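Kelch-like protein 7 (Homo sapiens, PDB 3II7) serves as the substrate-specific adapter of a CUL3-RBX1 E3 ubiquitin ligase, acting as a homodimer, here represented by its Kelch-repeat domain. Local coordinates at residues E44-A49 against I60-Q65; A49-F53 against L290-D295; I69-D73 against S84-P88. All coordinates share one frame; numbering follows the deposited sequence. Where two conformers were deposited one is given.

Interaction 1. Residues E44-A49 against I60-Q65; sequences EKRRDA and ILGGSQ. With EDO (1,2-ethanediol), chain G; EDO (1,2-ethanediol), chain H; EDO (1,2-ethanediol), chain M.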
ATOM      1  N   GLU A  44      -7.528 -14.517 -11.036  1.00  7.98           N
ATOM      2  CA  GLU A  44      -6.105 -14.788 -11.106  1.00  8.24           C
ATOM      3  C   GLU A  44      -5.301 -13.582 -10.620  1.00  6.98           C
ATOM      4  O   GLU A  44      -5.795 -12.447 -10.630  1.00  7.33           O
ATOM      5  CB  GLU A  44      -5.718 -15.138 -12.529  1.00  9.65           C
ATOM      6  CG  GLU A  44      -6.293 -16.458 -12.986  1.00 22.35           C
ATOM      7  CD  GLU A  44      -5.656 -16.964 -14.264  1.00 28.07           C
ATOM      8  OE1 GLU A  44      -5.215 -16.131 -15.090  1.00 49.61           O
ATOM      9  OE2 GLU A  44      -5.593 -18.200 -14.436  1.00 54.64           O
ATOM     10  N   LYS A  45      -4.062 -13.839 -10.217  1.00  5.35           N
ATOM     11  CA  LYS A  45      -3.153 -12.819  -9.755  1.00 10.51           C
ATOM     12  C   LYS A  45      -2.997 -11.729 -10.794  1.00  8.67           C
ATOM     13  O   LYS A  45      -2.896 -12.021 -11.991  1.00  9.02           O
ATOM     14  CB  LYS A  45      -1.746 -13.392  -9.583  1.00 10.27           C
ATOM     15  CG  LYS A  45      -1.559 -14.427  -8.555  1.00 23.62           C
ATOM     16  CD  LYS A  45      -0.220 -15.178  -8.773  1.00 35.33           C
ATOM     17  CE  LYS A  45       0.946 -14.436  -8.182  1.00 45.14           C
ATOM     18  NZ  LYS A  45       0.927 -14.564  -6.710  1.00 43.64           N
ATOM     19  N   ARG A  46      -2.936 -10.490 -10.307  1.00  4.68           N
ATOM     20  CA  ARG A  46      -2.557  -9.342 -11.107  1.00  3.56           C
ATOM     21  C   ARG A  46      -1.113  -8.992 -10.824  1.00  7.63           C
ATOM     22  O   ARG A  46      -0.646  -9.118  -9.668  1.00  7.77           O
ATOM     23  CB  ARG A  46      -3.379  -8.126 -10.721  1.00  5.08           C
ATOM     24  CG  ARG A  46      -4.839  -8.239 -10.973  1.00  4.68           C
ATOM     25  CD  ARG A  46      -5.526  -6.920 -10.786  1.00  8.45           C
ATOM     26  NE  ARG A  46      -6.972  -7.051 -10.901  1.00  5.39           N
ATOM     27  CZ  ARG A  46      -7.804  -6.093 -11.336  1.00  7.26           C
ATOM     28  NH1 ARG A  46      -7.348  -4.907 -11.728  1.00  5.97           N
ATOM     29  NH2 ARG A  46      -9.099  -6.334 -11.408  1.00  8.29           N
ATOM     30  N   ARG A  47      -0.412  -8.523 -11.849  1.00  7.10           N
ATOM     31  CA  ARG A  47       0.928  -7.946 -11.685  1.00  8.98           C
ATOM     32  C   ARG A  47       0.831  -6.461 -11.355  1.00  6.61           C
ATOM     33  O   ARG A  47       0.220  -5.723 -12.094  1.00  7.04           O
ATOM     34  CB  ARG A  47       1.731  -8.095 -12.982  1.00  9.91           C
ATOM     35  CG  ARG A  47       3.137  -7.507 -12.925  1.00 13.87           C
ATOM     36  CD  ARG A  47       3.797  -7.423 -14.318  1.00 15.47           C
ATOM     37  NE  ARG A  47       3.888  -8.738 -14.939  1.00 20.52           N
ATOM     38  CZ  ARG A  47       3.072  -9.203 -15.898  1.00 31.47           C
ATOM     39  NH1 ARG A  47       2.081  -8.459 -16.393  1.00 20.58           N
ATOM     40  NH2 ARG A  47       3.257 -10.428 -16.376  1.00 29.27           N
ATOM     41  N   ASP A  48       1.474  -6.044 -10.258  1.00  7.17           N
ATOM     42  CA  ASP A  48       1.652  -4.639  -9.929  1.00  7.19           C
ATOM     43  C   ASP A  48       0.332  -3.842  -9.862  1.00  6.55           C
ATOM     44  O   ASP A  48       0.217  -2.764 -10.425  1.00  7.05           O
ATOM     45  CB  ASP A  48       2.646  -4.009 -10.907  1.00  7.17           C
ATOM     46  CG  ASP A  48       4.062  -4.608 -10.761  1.00  8.06           C
ATOM     47  OD1 ASP A  48       4.431  -4.986  -9.617  1.00 14.35           O
ATOM     48  OD2 ASP A  48       4.759  -4.699 -11.772  1.00 18.14           O
ATOM     49  N   ALA A  49      -0.659  -4.415  -9.194  1.00  5.53           N
ATOM     50  CA  ALA A  49      -1.945  -3.712  -8.927  1.00  4.61           C
ATOM     51  C   ALA A  49      -1.915  -3.024  -7.558  1.00  3.57           C
ATOM     52  O   ALA A  49      -0.848  -2.900  -6.917  1.00  6.14           O
ATOM     53  CB  ALA A  49      -3.119  -4.708  -9.024  1.00  6.27           C
ATOM     54  N   ILE A  60      -9.836  -3.994  -5.780  1.00  6.02           N
ATOM     55  CA  ILE A  60      -8.573  -4.386  -6.412  1.00  4.82           C
ATOM     56  C   ILE A  60      -8.561  -3.766  -7.793  1.00  5.50           C
ATOM     57  O   ILE A  60      -9.489  -3.998  -8.609  1.00  5.67           O
ATOM     58  CB  ILE A  60      -8.443  -5.898  -6.498  1.00  5.20           C
ATOM     59  CG1 ILE A  60      -8.319  -6.476  -5.087  1.00 11.33           C
ATOM     60  CG2 ILE A  60      -7.173  -6.310  -7.351  1.00  6.42           C
ATOM     61  CD1 ILE A  60      -8.314  -7.957  -5.010  1.00 18.19           C
ATOM     62  N   LEU A  61      -7.562  -2.931  -8.044  1.00  5.25           N
ATOM     63  CA  LEU A  61      -7.558  -2.116  -9.263  1.00  8.54           C
ATOM     64  C   LEU A  61      -6.155  -1.956  -9.855  1.00  6.59           C
ATOM     65  O   LEU A  61      -5.146  -2.113  -9.158  1.00  5.75           O
ATOM     66  CB  LEU A  61      -8.244  -0.762  -8.976  1.00  8.97           C
ATOM     67  CG  LEU A  61      -7.659   0.071  -7.840  1.00 10.78           C
ATOM     68  CD1 LEU A  61      -6.453   0.862  -8.316  1.00 25.86           C
ATOM     69  CD2 LEU A  61      -8.729   0.989  -7.274  1.00 16.04           C
ATOM     70  N   GLY A  62      -6.110  -1.673 -11.164  1.00  6.91           N
ATOM     71  CA  GLY A  62      -4.854  -1.506 -11.866  1.00  7.46           C
ATOM     72  C   GLY A  62      -4.128  -2.816 -12.091  1.00  4.80           C
ATOM     73  O   GLY A  62      -4.697  -3.925 -11.910  1.00  5.49           O
ATOM     74  N   GLY A  63      -2.875  -2.707 -12.503  1.00  4.69           N
ATOM     75  CA  GLY A  63      -2.079  -3.859 -12.779  1.00  6.67           C
ATOM     76  C   GLY A  63      -2.362  -4.496 -14.125  1.00  6.14           C
ATOM     77  O   GLY A  63      -3.167  -4.001 -14.939  1.00  8.08           O
ATOM     78  N   SER A  64      -1.692  -5.605 -14.354  1.00  7.93           N
ATOM     79  CA  SER A  64      -1.728  -6.261 -15.653  0.50  5.01           C
ATOM     80  C   SER A  64      -1.621  -7.763 -15.521  1.00  7.66           C
ATOM     81  O   SER A  64      -1.214  -8.284 -14.481  1.00  8.26           O
ATOM     82  CB  SER A  64      -0.576  -5.746 -16.513  0.50  4.14           C
ATOM     83  OG  SER A  64       0.692  -5.934 -15.866  0.50  5.52           O
ATOM     84  N   GLN A  65      -2.000  -8.444 -16.603  1.00  8.02           N
ATOM     85  CA  GLN A  65      -1.709  -9.844 -16.808  1.00  9.72           C
ATOM     86  C   GLN A  65      -0.978  -9.878 -18.160  1.00 15.78           C
ATOM     87  O   GLN A  65       0.143  -9.369 -18.230  1.00 15.86           O
ATOM     88  CB  GLN A  65      -2.990 -10.665 -16.706  1.00 10.38           C
ATOM     89  CG  GLN A  65      -3.435 -10.836 -15.221  1.00 14.15           C
ATOM     90  CD  GLN A  65      -4.950 -10.908 -15.025  1.00 18.10           C
ATOM     91  OE1 GLN A  65      -5.712 -10.664 -15.948  1.00 19.51           O
ATOM     92  NE2 GLN A  65      -5.386 -11.243 -13.796  1.00 15.36           N
TER
HETATM   93  C1  EDO G 956      -3.458 -10.184  -6.550  1.00 22.71           C
HETATM   94  O1  EDO G 956      -4.001  -9.744  -7.797  1.00 19.65           O
HETATM   95  C2  EDO G 956      -1.986  -9.804  -6.415  1.00 16.41           C
HETATM   96  O2  EDO G 956      -1.191 -10.462  -7.434  1.00 29.05           O
HETATM   97  C1  EDO H 957       0.040  -6.547  -6.677  1.00 38.68           C
HETATM   98  O1  EDO H 957      -0.412  -6.916  -7.975  1.00 20.51           O
HETATM   99  C2  EDO H 957       1.546  -6.517  -6.566  1.00 24.91           C
HETATM  100  O2  EDO H 957       1.892  -5.807  -5.369  1.00 42.30           O
HETATM  101  C1  EDO M 962      -2.996 -18.532 -11.325  1.00 35.45           C
HETATM  102  O1  EDO M 962      -4.198 -19.184 -10.914  1.00 37.75           O
HETATM  103  C2  EDO M 962      -2.521 -17.534 -10.261  1.00 18.46           C
HETATM  104  O2  EDO M 962      -3.617 -16.913  -9.599  1.00 17.55           O
HETATM  105  O   HOH W   1      -7.486 -11.088 -12.227  1.00 13.64           O
HETATM  106  O   HOH W   2      -8.185  -2.033 -12.990  1.00 14.09           O
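R46 reaches across to the 60-65 segment and can be followed atom by atom. Its CB and CG run past O1 of a 1,2-ethanediol, CG also coming near the amide nitrogen of Q65. The chain is extended from CG to NE, and this carries CD to 3.3 Å from G62 O and NE over the CG2 methyl of I60 at 3.6 Å. At the tip, NH1 donates to G62 O at 2.8 Å, with the acceptor in the guanidinium plane and the donor on a lone pair of the carbonyl. A water bridges NH1 and G62 N, while I60 O lies over one face of the group. NH2 continues to D73 in a salt bridge and to R71 O.

R47 pairs through its backbone as well: its N and O meet S64 in a single antiparallel bridge, and its side chain, bent at chi3 (-59°), returns NH1 to the same segment. That one nitrogen donates to S64 OG at 2.9 Å and to Q65 O at 2.8 Å, both close to the guanidinium plane. Q65 returns a bond: its NE2 donates to K45 O at 3.2 Å, approaching from above the carbonyl plane, and shares a water with E44 O.

G62 and G63, following I60 and L61 of the strand, are the double glycine of the kelch motif. A side chain on G63 would run into R47 O and the CB of A49, so the glycine lets the loop between strands 35-38 and 50-54 lie close against this backbone. One NH1 from each arginine goes to main-chain carbonyls, with S64 OG as a further acceptor for R47, so the loop is held largely by polar bonds.

Interaction 2. Residues A49-F53 against L290-D295; sequences AACVF and LICVVD. With EDO (1,2-ethanediol), chain H.
F53 lays its ring flat on the backbone of V294. V294 CA sits 3.9 Å from the ring centroid and 1° off the normal, a CH-pi contact over the centre of the ring face. With CG anti to the backbone N (chi1 178°), the ring extends along the facing strand: CD1 meets V294 CG1 at 3.8 Å, whereas CZ has moved on to D295 N at 3.5 Å. Its CB, behind, rests 3.3 Å from V293 O. This is the closely fitted end, and V58 of the next strand in the sheet touches both F53 and V294.

Further back the two cysteines meet as thiols: C51 SG and C292 SG are 3.9 Å apart, too far for a disulfide. C51 SG also approaches I291 O at 3.3 Å and the CB of L290.

The strands 50-53 and 290-295 run nearly parallel, 14° apart, yet belong to different sheets. Each is the innermost strand of its blade in the six-bladed kelch propeller, and here the inner strands of two neighbouring blades lie side by side near the central channel. Strand 290-295 pairs instead with 13-18, so the C-terminal strand completes the blade begun at the N-terminus, the usual closure of a propeller.

Toward A49 the fit is looser. L290 CD1 stands 4.3 Å from A49 CB, while CD2 reaches A49 O. A 1,2-ethanediol, probably from the crystallisation liquor, takes a hydrogen bond from A49 N.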
ATOM      1  N   ALA A  49      -0.659  -4.415  -9.194  1.00  5.53           N
ATOM      2  CA  ALA A  49      -1.945  -3.712  -8.927  1.00  4.61           C
ATOM      3  C   ALA A  49      -1.915  -3.024  -7.558  1.00  3.57           C
ATOM      4  O   ALA A  49      -0.848  -2.900  -6.917  1.00  6.14           O
ATOM      5  CB  ALA A  49      -3.119  -4.708  -9.024  1.00  6.27           C
ATOM      6  N   ALA A  50      -3.073  -2.523  -7.143  1.00  4.79           N
ATOM      7  CA  ALA A  50      -3.252  -1.880  -5.845  1.00  5.93           C
ATOM      8  C   ALA A  50      -4.576  -2.290  -5.256  1.00  6.22           C
ATOM      9  O   ALA A  50      -5.468  -2.724  -5.976  1.00  5.86           O
ATOM     10  CB  ALA A  50      -3.194  -0.355  -5.979  1.00  8.77           C
ATOM     11  N   CYS A  51      -4.702  -2.161  -3.933  1.00  8.11           N
ATOM     12  CA  CYS A  51      -5.981  -2.449  -3.291  1.00  7.29           C
ATOM     13  C   CYS A  51      -6.310  -1.396  -2.252  1.00  7.63           C
ATOM     14  O   CYS A  51      -5.428  -0.644  -1.829  1.00  8.25           O
ATOM     15  CB  CYS A  51      -6.007  -3.833  -2.691  1.00 10.47           C
ATOM     16  SG  CYS A  51      -5.200  -3.973  -1.139  1.00 10.10           S
ATOM     17  N   VAL A  52      -7.580  -1.294  -1.895  1.00  6.39           N
ATOM     18  CA  VAL A  52      -8.008  -0.319  -0.917  0.50  6.07           C
ATOM     19  C   VAL A  52      -9.313  -0.808  -0.306  1.00  7.12           C
ATOM     20  O   VAL A  52     -10.109  -1.447  -0.981  1.00  9.00           O
ATOM     21  CB  VAL A  52      -8.170   1.111  -1.579  0.50  7.95           C
ATOM     22  CG1 VAL A  52      -8.920   0.996  -2.926  0.50  4.70           C
ATOM     23  CG2 VAL A  52      -8.863   2.095  -0.652  0.50 14.18           C
ATOM     24  N   PHE A  53      -9.502  -0.517   0.975  1.00  6.08           N
ATOM     25  CA  PHE A  53     -10.718  -0.893   1.668  1.00  3.43           C
ATOM     26  C   PHE A  53     -11.579   0.317   1.968  1.00  5.96           C
ATOM     27  O   PHE A  53     -11.068   1.338   2.456  1.00  7.29           O
ATOM     28  CB  PHE A  53     -10.380  -1.601   2.962  1.00  5.98           C
ATOM     29  CG  PHE A  53     -11.566  -1.979   3.757  1.00  7.88           C
ATOM     30  CD1 PHE A  53     -12.318  -3.103   3.411  1.00  7.26           C
ATOM     31  CD2 PHE A  53     -11.950  -1.237   4.865  1.00  5.91           C
ATOM     32  CE1 PHE A  53     -13.422  -3.469   4.187  1.00  7.12           C
ATOM     33  CE2 PHE A  53     -13.068  -1.593   5.618  1.00  5.88           C
ATOM     34  CZ  PHE A  53     -13.787  -2.696   5.291  1.00  4.33           C
ATOM     35  N   LEU A 290      -1.312  -8.142  -2.618  1.00  3.46           N
ATOM     36  CA  LEU A 290      -1.957  -6.920  -2.189  1.00  4.44           C
ATOM     37  C   LEU A 290      -2.328  -7.061  -0.720  1.00  5.27           C
ATOM     38  O   LEU A 290      -2.638  -8.168  -0.240  1.00  4.61           O
ATOM     39  CB  LEU A 290      -3.194  -6.660  -3.064  1.00  3.68           C
ATOM     40  CG  LEU A 290      -2.893  -6.589  -4.551  1.00  7.44           C
ATOM     41  CD1 LEU A 290      -4.212  -6.486  -5.308  1.00  8.27           C
ATOM     42  CD2 LEU A 290      -1.989  -5.393  -4.811  1.00 11.74           C
ATOM     43  N   ILE A 291      -2.246  -5.953   0.006  1.00  3.41           N
ATOM     44  CA  ILE A 291      -2.523  -5.959   1.450  1.00  4.29           C
ATOM     45  C   ILE A 291      -3.336  -4.723   1.855  1.00  5.41           C
ATOM     46  O   ILE A 291      -3.104  -3.603   1.342  1.00  5.82           O
ATOM     47  CB  ILE A 291      -1.173  -6.005   2.246  1.00  6.00           C
ATOM     48  CG1 ILE A 291      -1.451  -6.148   3.765  1.00  6.97           C
ATOM     49  CG2 ILE A 291      -0.269  -4.808   1.888  1.00  7.81           C
ATOM     50  CD1 ILE A 291      -0.172  -6.475   4.602  1.00  8.30           C
ATOM     51  N   CYS A 292      -4.308  -4.917   2.752  1.00  6.48           N
ATOM     52  CA  CYS A 292      -5.051  -3.805   3.309  1.00  4.85           C
ATOM     53  C   CYS A 292      -5.667  -4.217   4.635  1.00  6.42           C
ATOM     54  O   CYS A 292      -5.783  -5.415   4.938  1.00  5.68           O
ATOM     55  CB  CYS A 292      -6.133  -3.285   2.341  1.00  7.63           C
ATOM     56  SG  CYS A 292      -7.443  -4.431   1.996  1.00  9.66           S
ATOM     57  N   VAL A 293      -6.026  -3.228   5.435  1.00  4.88           N
ATOM     58  CA  VAL A 293      -6.731  -3.473   6.678  1.00  3.74           C
ATOM     59  C   VAL A 293      -8.226  -3.439   6.394  1.00  3.01           C
ATOM     60  O   VAL A 293      -8.724  -2.498   5.725  1.00  3.74           O
ATOM     61  CB  VAL A 293      -6.383  -2.432   7.748  1.00  6.52           C
ATOM     62  CG1 VAL A 293      -7.229  -2.661   9.051  1.00  7.35           C
ATOM     63  CG2 VAL A 293      -4.904  -2.462   8.008  1.00  5.37           C
ATOM     64  N   VAL A 294      -8.938  -4.463   6.857  1.00  2.67           N
ATOM     65  CA  VAL A 294     -10.388  -4.514   6.737  1.00  3.22           C
ATOM     66  C   VAL A 294     -11.042  -4.453   8.117  1.00  5.72           C
ATOM     67  O   VAL A 294     -10.501  -4.940   9.088  1.00  5.21           O
ATOM     68  CB  VAL A 294     -10.877  -5.798   5.996  1.00  6.19           C
ATOM     69  CG1 VAL A 294     -10.169  -5.980   4.685  1.00  9.84           C
ATOM     70  CG2 VAL A 294     -10.713  -6.996   6.828  1.00 15.19           C
ATOM     71  N   ASP A 295     -12.213  -3.842   8.177  1.00  8.16           N
ATOM     72  CA  ASP A 295     -13.157  -4.041   9.274  1.00 14.48           C
ATOM     73  C   ASP A 295     -14.272  -5.046   8.862  1.00 22.15           C
ATOM     74  O   ASP A 295     -14.975  -4.825   7.858  1.00 20.02           O
ATOM     75  CB  ASP A 295     -13.795  -2.726   9.632  1.00 14.15           C
ATOM     76  CG  ASP A 295     -14.413  -2.743  10.998  1.00 23.31           C
ATOM     77  OD1 ASP A 295     -14.598  -3.847  11.562  1.00 22.04           O
ATOM     78  OD2 ASP A 295     -14.708  -1.650  11.512  1.00 25.20           O
TER
HETATM   79  C1  EDO H 957       0.040  -6.547  -6.677  1.00 38.68           C
HETATM   80  O1  EDO H 957      -0.412  -6.916  -7.975  1.00 20.51           O
HETATM   81  C2  EDO H 957       1.546  -6.517  -6.566  1.00 24.91           C
HETATM   82  O2  EDO H 957       1.892  -5.807  -5.369  1.00 42.30           O

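Interaction 3. Residues I69-D73 against S84-P88; sequences IKRMD and SKLGP. With EDO (1,2-ethanediol), chain R; EDO (1,2-ethanediol), chain O.
The outer hairpin of a propeller blade, strands 71-76 and 81-86 of Kelch 2, supplies both sides of this contact. M72 and K85 form its antiparallel hydrogen-bonded pair: M72 N donates to K85 O at 2.8 Å and K85 N returns a bond to M72 O. Two residues further on, beyond the non-hydrogen-bonded pair of R71 and L86, G87 N reaches K70 O at 2.7 Å. A CB on G87 would press against K70 O and clash with P88.

D73 and S84 share one face, and R71, leading away from the partner strand, turns its guanidinium side-on to D73, with CG anti to the backbone N (chi1 -172°) and a bend at chi3. NE meets OD1 at 2.7 Å in the guanidinium plane, while NH2 donates to OD2 at 3.0 Å, with this oxygen tilted out of that plane; each oxygen uses its syn lone pair. S84 OG donates to OD1 as well, 2.7 Å away and nearly along the C-O axis. R71 CD lies against S84 CB at 3.6 Å. With a leucine in place of R71, OD1 and OD2 would probably each lose a charged donor, leaving the carboxylate of D73 to S84 and R46 and less firmly fixed.

On the face of M72 and K85 carbons meet: M72 CE lies 4.0 Å from K85 CB, and the methionine also touches Y123 and W130 of the next blade. With R46 as a second charged partner at OD2, the D73 carboxylate lies between two arginines and a serine hydroxyl, likely favouring its ionised form.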
ATOM      1  N   ILE A  69      -5.136  -4.308 -17.123  1.00  9.22           N
ATOM      2  CA  ILE A  69      -6.500  -4.695 -16.716  1.00  8.62           C
ATOM      3  C   ILE A  69      -7.380  -3.463 -16.544  1.00  9.19           C
ATOM      4  O   ILE A  69      -6.983  -2.479 -15.894  1.00 10.00           O
ATOM      5  CB  ILE A  69      -6.491  -5.518 -15.435  1.00  8.15           C
ATOM      6  CG1 ILE A  69      -5.668  -6.785 -15.618  1.00 10.98           C
ATOM      7  CG2 ILE A  69      -7.902  -5.878 -15.038  1.00  8.88           C
ATOM      8  CD1 ILE A  69      -5.219  -7.380 -14.286  1.00  8.61           C
ATOM      9  N   LYS A  70      -8.584  -3.524 -17.124  1.00  6.83           N
ATOM     10  CA  LYS A  70      -9.501  -2.381 -17.127  1.00 12.30           C
ATOM     11  C   LYS A  70     -10.658  -2.541 -16.134  1.00 12.50           C
ATOM     12  O   LYS A  70     -11.429  -1.618 -15.930  1.00 22.73           O
ATOM     13  CB  LYS A  70     -10.063  -2.176 -18.541  1.00  9.98           C
ATOM     14  CG  LYS A  70      -8.973  -2.003 -19.607  1.00 11.65           C
ATOM     15  CD  LYS A  70      -9.579  -1.563 -20.936  1.00 21.88           C
ATOM     16  CE  LYS A  70      -8.528  -1.597 -22.043  1.00 24.61           C
ATOM     17  NZ  LYS A  70      -9.096  -1.294 -23.362  1.00 24.82           N
ATOM     18  N   ARG A  71     -10.756  -3.718 -15.527  1.00  9.03           N
ATOM     19  CA  ARG A  71     -11.788  -4.035 -14.574  1.00  3.46           C
ATOM     20  C   ARG A  71     -11.289  -3.847 -13.135  1.00  8.06           C
ATOM     21  O   ARG A  71     -10.138  -4.134 -12.834  1.00  8.55           O
ATOM     22  CB  ARG A  71     -12.126  -5.498 -14.751  1.00  6.31           C
ATOM     23  CG  ARG A  71     -13.300  -5.975 -13.996  1.00  8.23           C
ATOM     24  CD  ARG A  71     -13.539  -7.467 -14.310  1.00  9.89           C
ATOM     25  NE  ARG A  71     -12.524  -8.304 -13.698  1.00  9.48           N
ATOM     26  CZ  ARG A  71     -11.555  -8.958 -14.329  1.00 11.48           C
ATOM     27  NH1 ARG A  71     -11.460  -8.974 -15.665  1.00 11.76           N
ATOM     28  NH2 ARG A  71     -10.680  -9.638 -13.615  1.00 13.30           N
ATOM     29  N   MET A  72     -12.199  -3.430 -12.240  1.00  5.87           N
ATOM     30  CA  MET A  72     -11.930  -3.350 -10.784  1.00  6.00           C
ATOM     31  C   MET A  72     -12.694  -4.480 -10.139  1.00  8.19           C
ATOM     32  O   MET A  72     -13.904  -4.592 -10.318  1.00  9.08           O
ATOM     33  CB  MET A  72     -12.445  -1.988 -10.246  1.00  8.06           C
ATOM     34  CG  MET A  72     -12.343  -1.765  -8.775  1.00  9.78           C
ATOM     35  SD  MET A  72     -12.406   0.024  -8.437  1.00 11.00           S
ATOM     36  CE  MET A  72     -14.116   0.375  -8.808  1.00 11.39           C
ATOM     37  N   ASP A  73     -11.992  -5.339  -9.419  1.00  4.43           N
ATOM     38  CA  ASP A  73     -12.645  -6.459  -8.726  1.00  4.03           C
ATOM     39  C   ASP A  73     -12.865  -6.082  -7.272  1.00 10.11           C
ATOM     40  O   ASP A  73     -11.981  -5.496  -6.631  1.00 11.23           O
ATOM     41  CB  ASP A  73     -11.824  -7.720  -8.899  1.00  6.78           C
ATOM     42  CG  ASP A  73     -11.808  -8.197 -10.327  1.00  8.23           C
ATOM     43  OD1 ASP A  73     -12.872  -8.101 -11.015  1.00  7.24           O
ATOM     44  OD2 ASP A  73     -10.723  -8.656 -10.792  1.00  8.66           O
ATOM     45  N   SER A  84     -17.686  -6.972  -9.912  1.00  4.02           N
ATOM     46  CA  SER A  84     -16.741  -6.198 -10.728  1.00  5.77           C
ATOM     47  C   SER A  84     -17.352  -4.945 -11.298  1.00 11.97           C
ATOM     48  O   SER A  84     -18.517  -4.948 -11.731  1.00 11.77           O
ATOM     49  CB  SER A  84     -16.199  -7.045 -11.876  1.00  8.73           C
ATOM     50  OG  SER A  84     -15.591  -8.220 -11.408  1.00  9.64           O
ATOM     51  N   LYS A  85     -16.554  -3.884 -11.301  1.00  9.75           N
ATOM     52  CA  LYS A  85     -16.904  -2.592 -11.886  1.00 11.69           C
ATOM     53  C   LYS A  85     -15.820  -2.209 -12.884  1.00 12.17           C
ATOM     54  O   LYS A  85     -14.873  -2.926 -13.036  1.00 12.06           O
ATOM     55  CB  LYS A  85     -16.989  -1.554 -10.779  1.00 11.78           C
ATOM     56  CG  LYS A  85     -18.076  -1.838  -9.780  1.00 12.51           C
ATOM     57  CD  LYS A  85     -19.442  -1.539 -10.399  1.00 15.97           C
ATOM     58  CE  LYS A  85     -20.573  -2.054  -9.554  1.00 31.50           C
ATOM     59  NZ  LYS A  85     -21.814  -2.092 -10.368  1.00 20.81           N
ATOM     60  N   LEU A  86     -15.994  -1.098 -13.604  1.00 14.82           N
ATOM     61  CA  LEU A  86     -14.946  -0.663 -14.510  1.00 14.99           C
ATOM     62  C   LEU A  86     -13.931   0.113 -13.693  1.00 10.59           C
ATOM     63  O   LEU A  86     -14.287   0.806 -12.753  1.00 15.01           O
ATOM     64  CB  LEU A  86     -15.509   0.106 -15.719  1.00 19.88           C
ATOM     65  CG  LEU A  86     -16.178  -0.825 -16.764  1.00 27.12           C
ATOM     66  CD1 LEU A  86     -16.831  -0.016 -17.917  1.00 17.92           C
ATOM     67  CD2 LEU A  86     -15.189  -1.883 -17.338  1.00 20.74           C
ATOM     68  N   GLY A  87     -12.658  -0.113 -13.991  1.00 11.63           N
ATOM     69  CA  GLY A  87     -11.569   0.306 -13.142  1.00 20.43           C
ATOM     70  C   GLY A  87     -11.126   1.676 -13.488  1.00 25.05           C
ATOM     71  O   GLY A  87     -11.899   2.435 -14.090  1.00 24.63           O
ATOM     72  N   PRO A  88      -9.856   2.023 -13.131  1.00 18.12           N
ATOM     73  CA  PRO A  88      -9.509   3.374 -13.392  1.00 17.00           C
ATOM     74  C   PRO A  88      -9.567   3.640 -14.887  1.00 12.46           C
ATOM     75  O   PRO A  88      -9.226   2.752 -15.679  1.00 10.97           O
ATOM     76  CB  PRO A  88      -8.074   3.499 -12.827  1.00 13.95           C
ATOM     77  CG  PRO A  88      -7.482   2.165 -13.000  1.00 20.49           C
ATOM     78  CD  PRO A  88      -8.674   1.176 -12.879  1.00 21.02           C
TER
HETATM   79  C1  EDO R 965     -18.390   1.574 -12.713  1.00 27.32           C
HETATM   80  O1  EDO R 965     -18.393   0.294 -13.374  1.00 24.13           O
HETATM   81  C2  EDO R 965     -17.495   2.557 -13.484  1.00 37.69           C
HETATM   82  O2  EDO R 965     -18.005   2.815 -14.808  1.00 43.45           O
HETATM   83  C1  EDO O 964     -11.499  -5.902 -19.580  1.00 45.12           C
HETATM   84  O1  EDO O 964     -12.296  -4.742 -19.316  1.00 58.73           O
HETATM   85  C2  EDO O 964     -10.601  -6.170 -18.380  1.00 47.04           C
HETATM   86  O2  EDO O 964      -9.224  -5.891 -18.678  1.00 25.42           O

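Interactions 1 and 3 reach the same four-stranded sheet, the blade built from strands 50-54, 57-61, 71-76 and 81-86, and interaction 2 sets its inner strand beside strand 290-295 of the adjoining blade. They step outward from the centre of the chain, interaction 2 at about 7 Å, 1 at 14 Å and 3 at 18 Å; their centres are about 13 Å (1 and 2), 10 Å (1 and 3) and 15 Å (2 and 3) apart. Interaction 1 touches both others, sharing A49 with interaction 2. Along the chain, segments of interactions 1 and 2 alternate, and interaction 3 is nested inside the loop closed by 2; strand 290-295 completes its blade with 13-18.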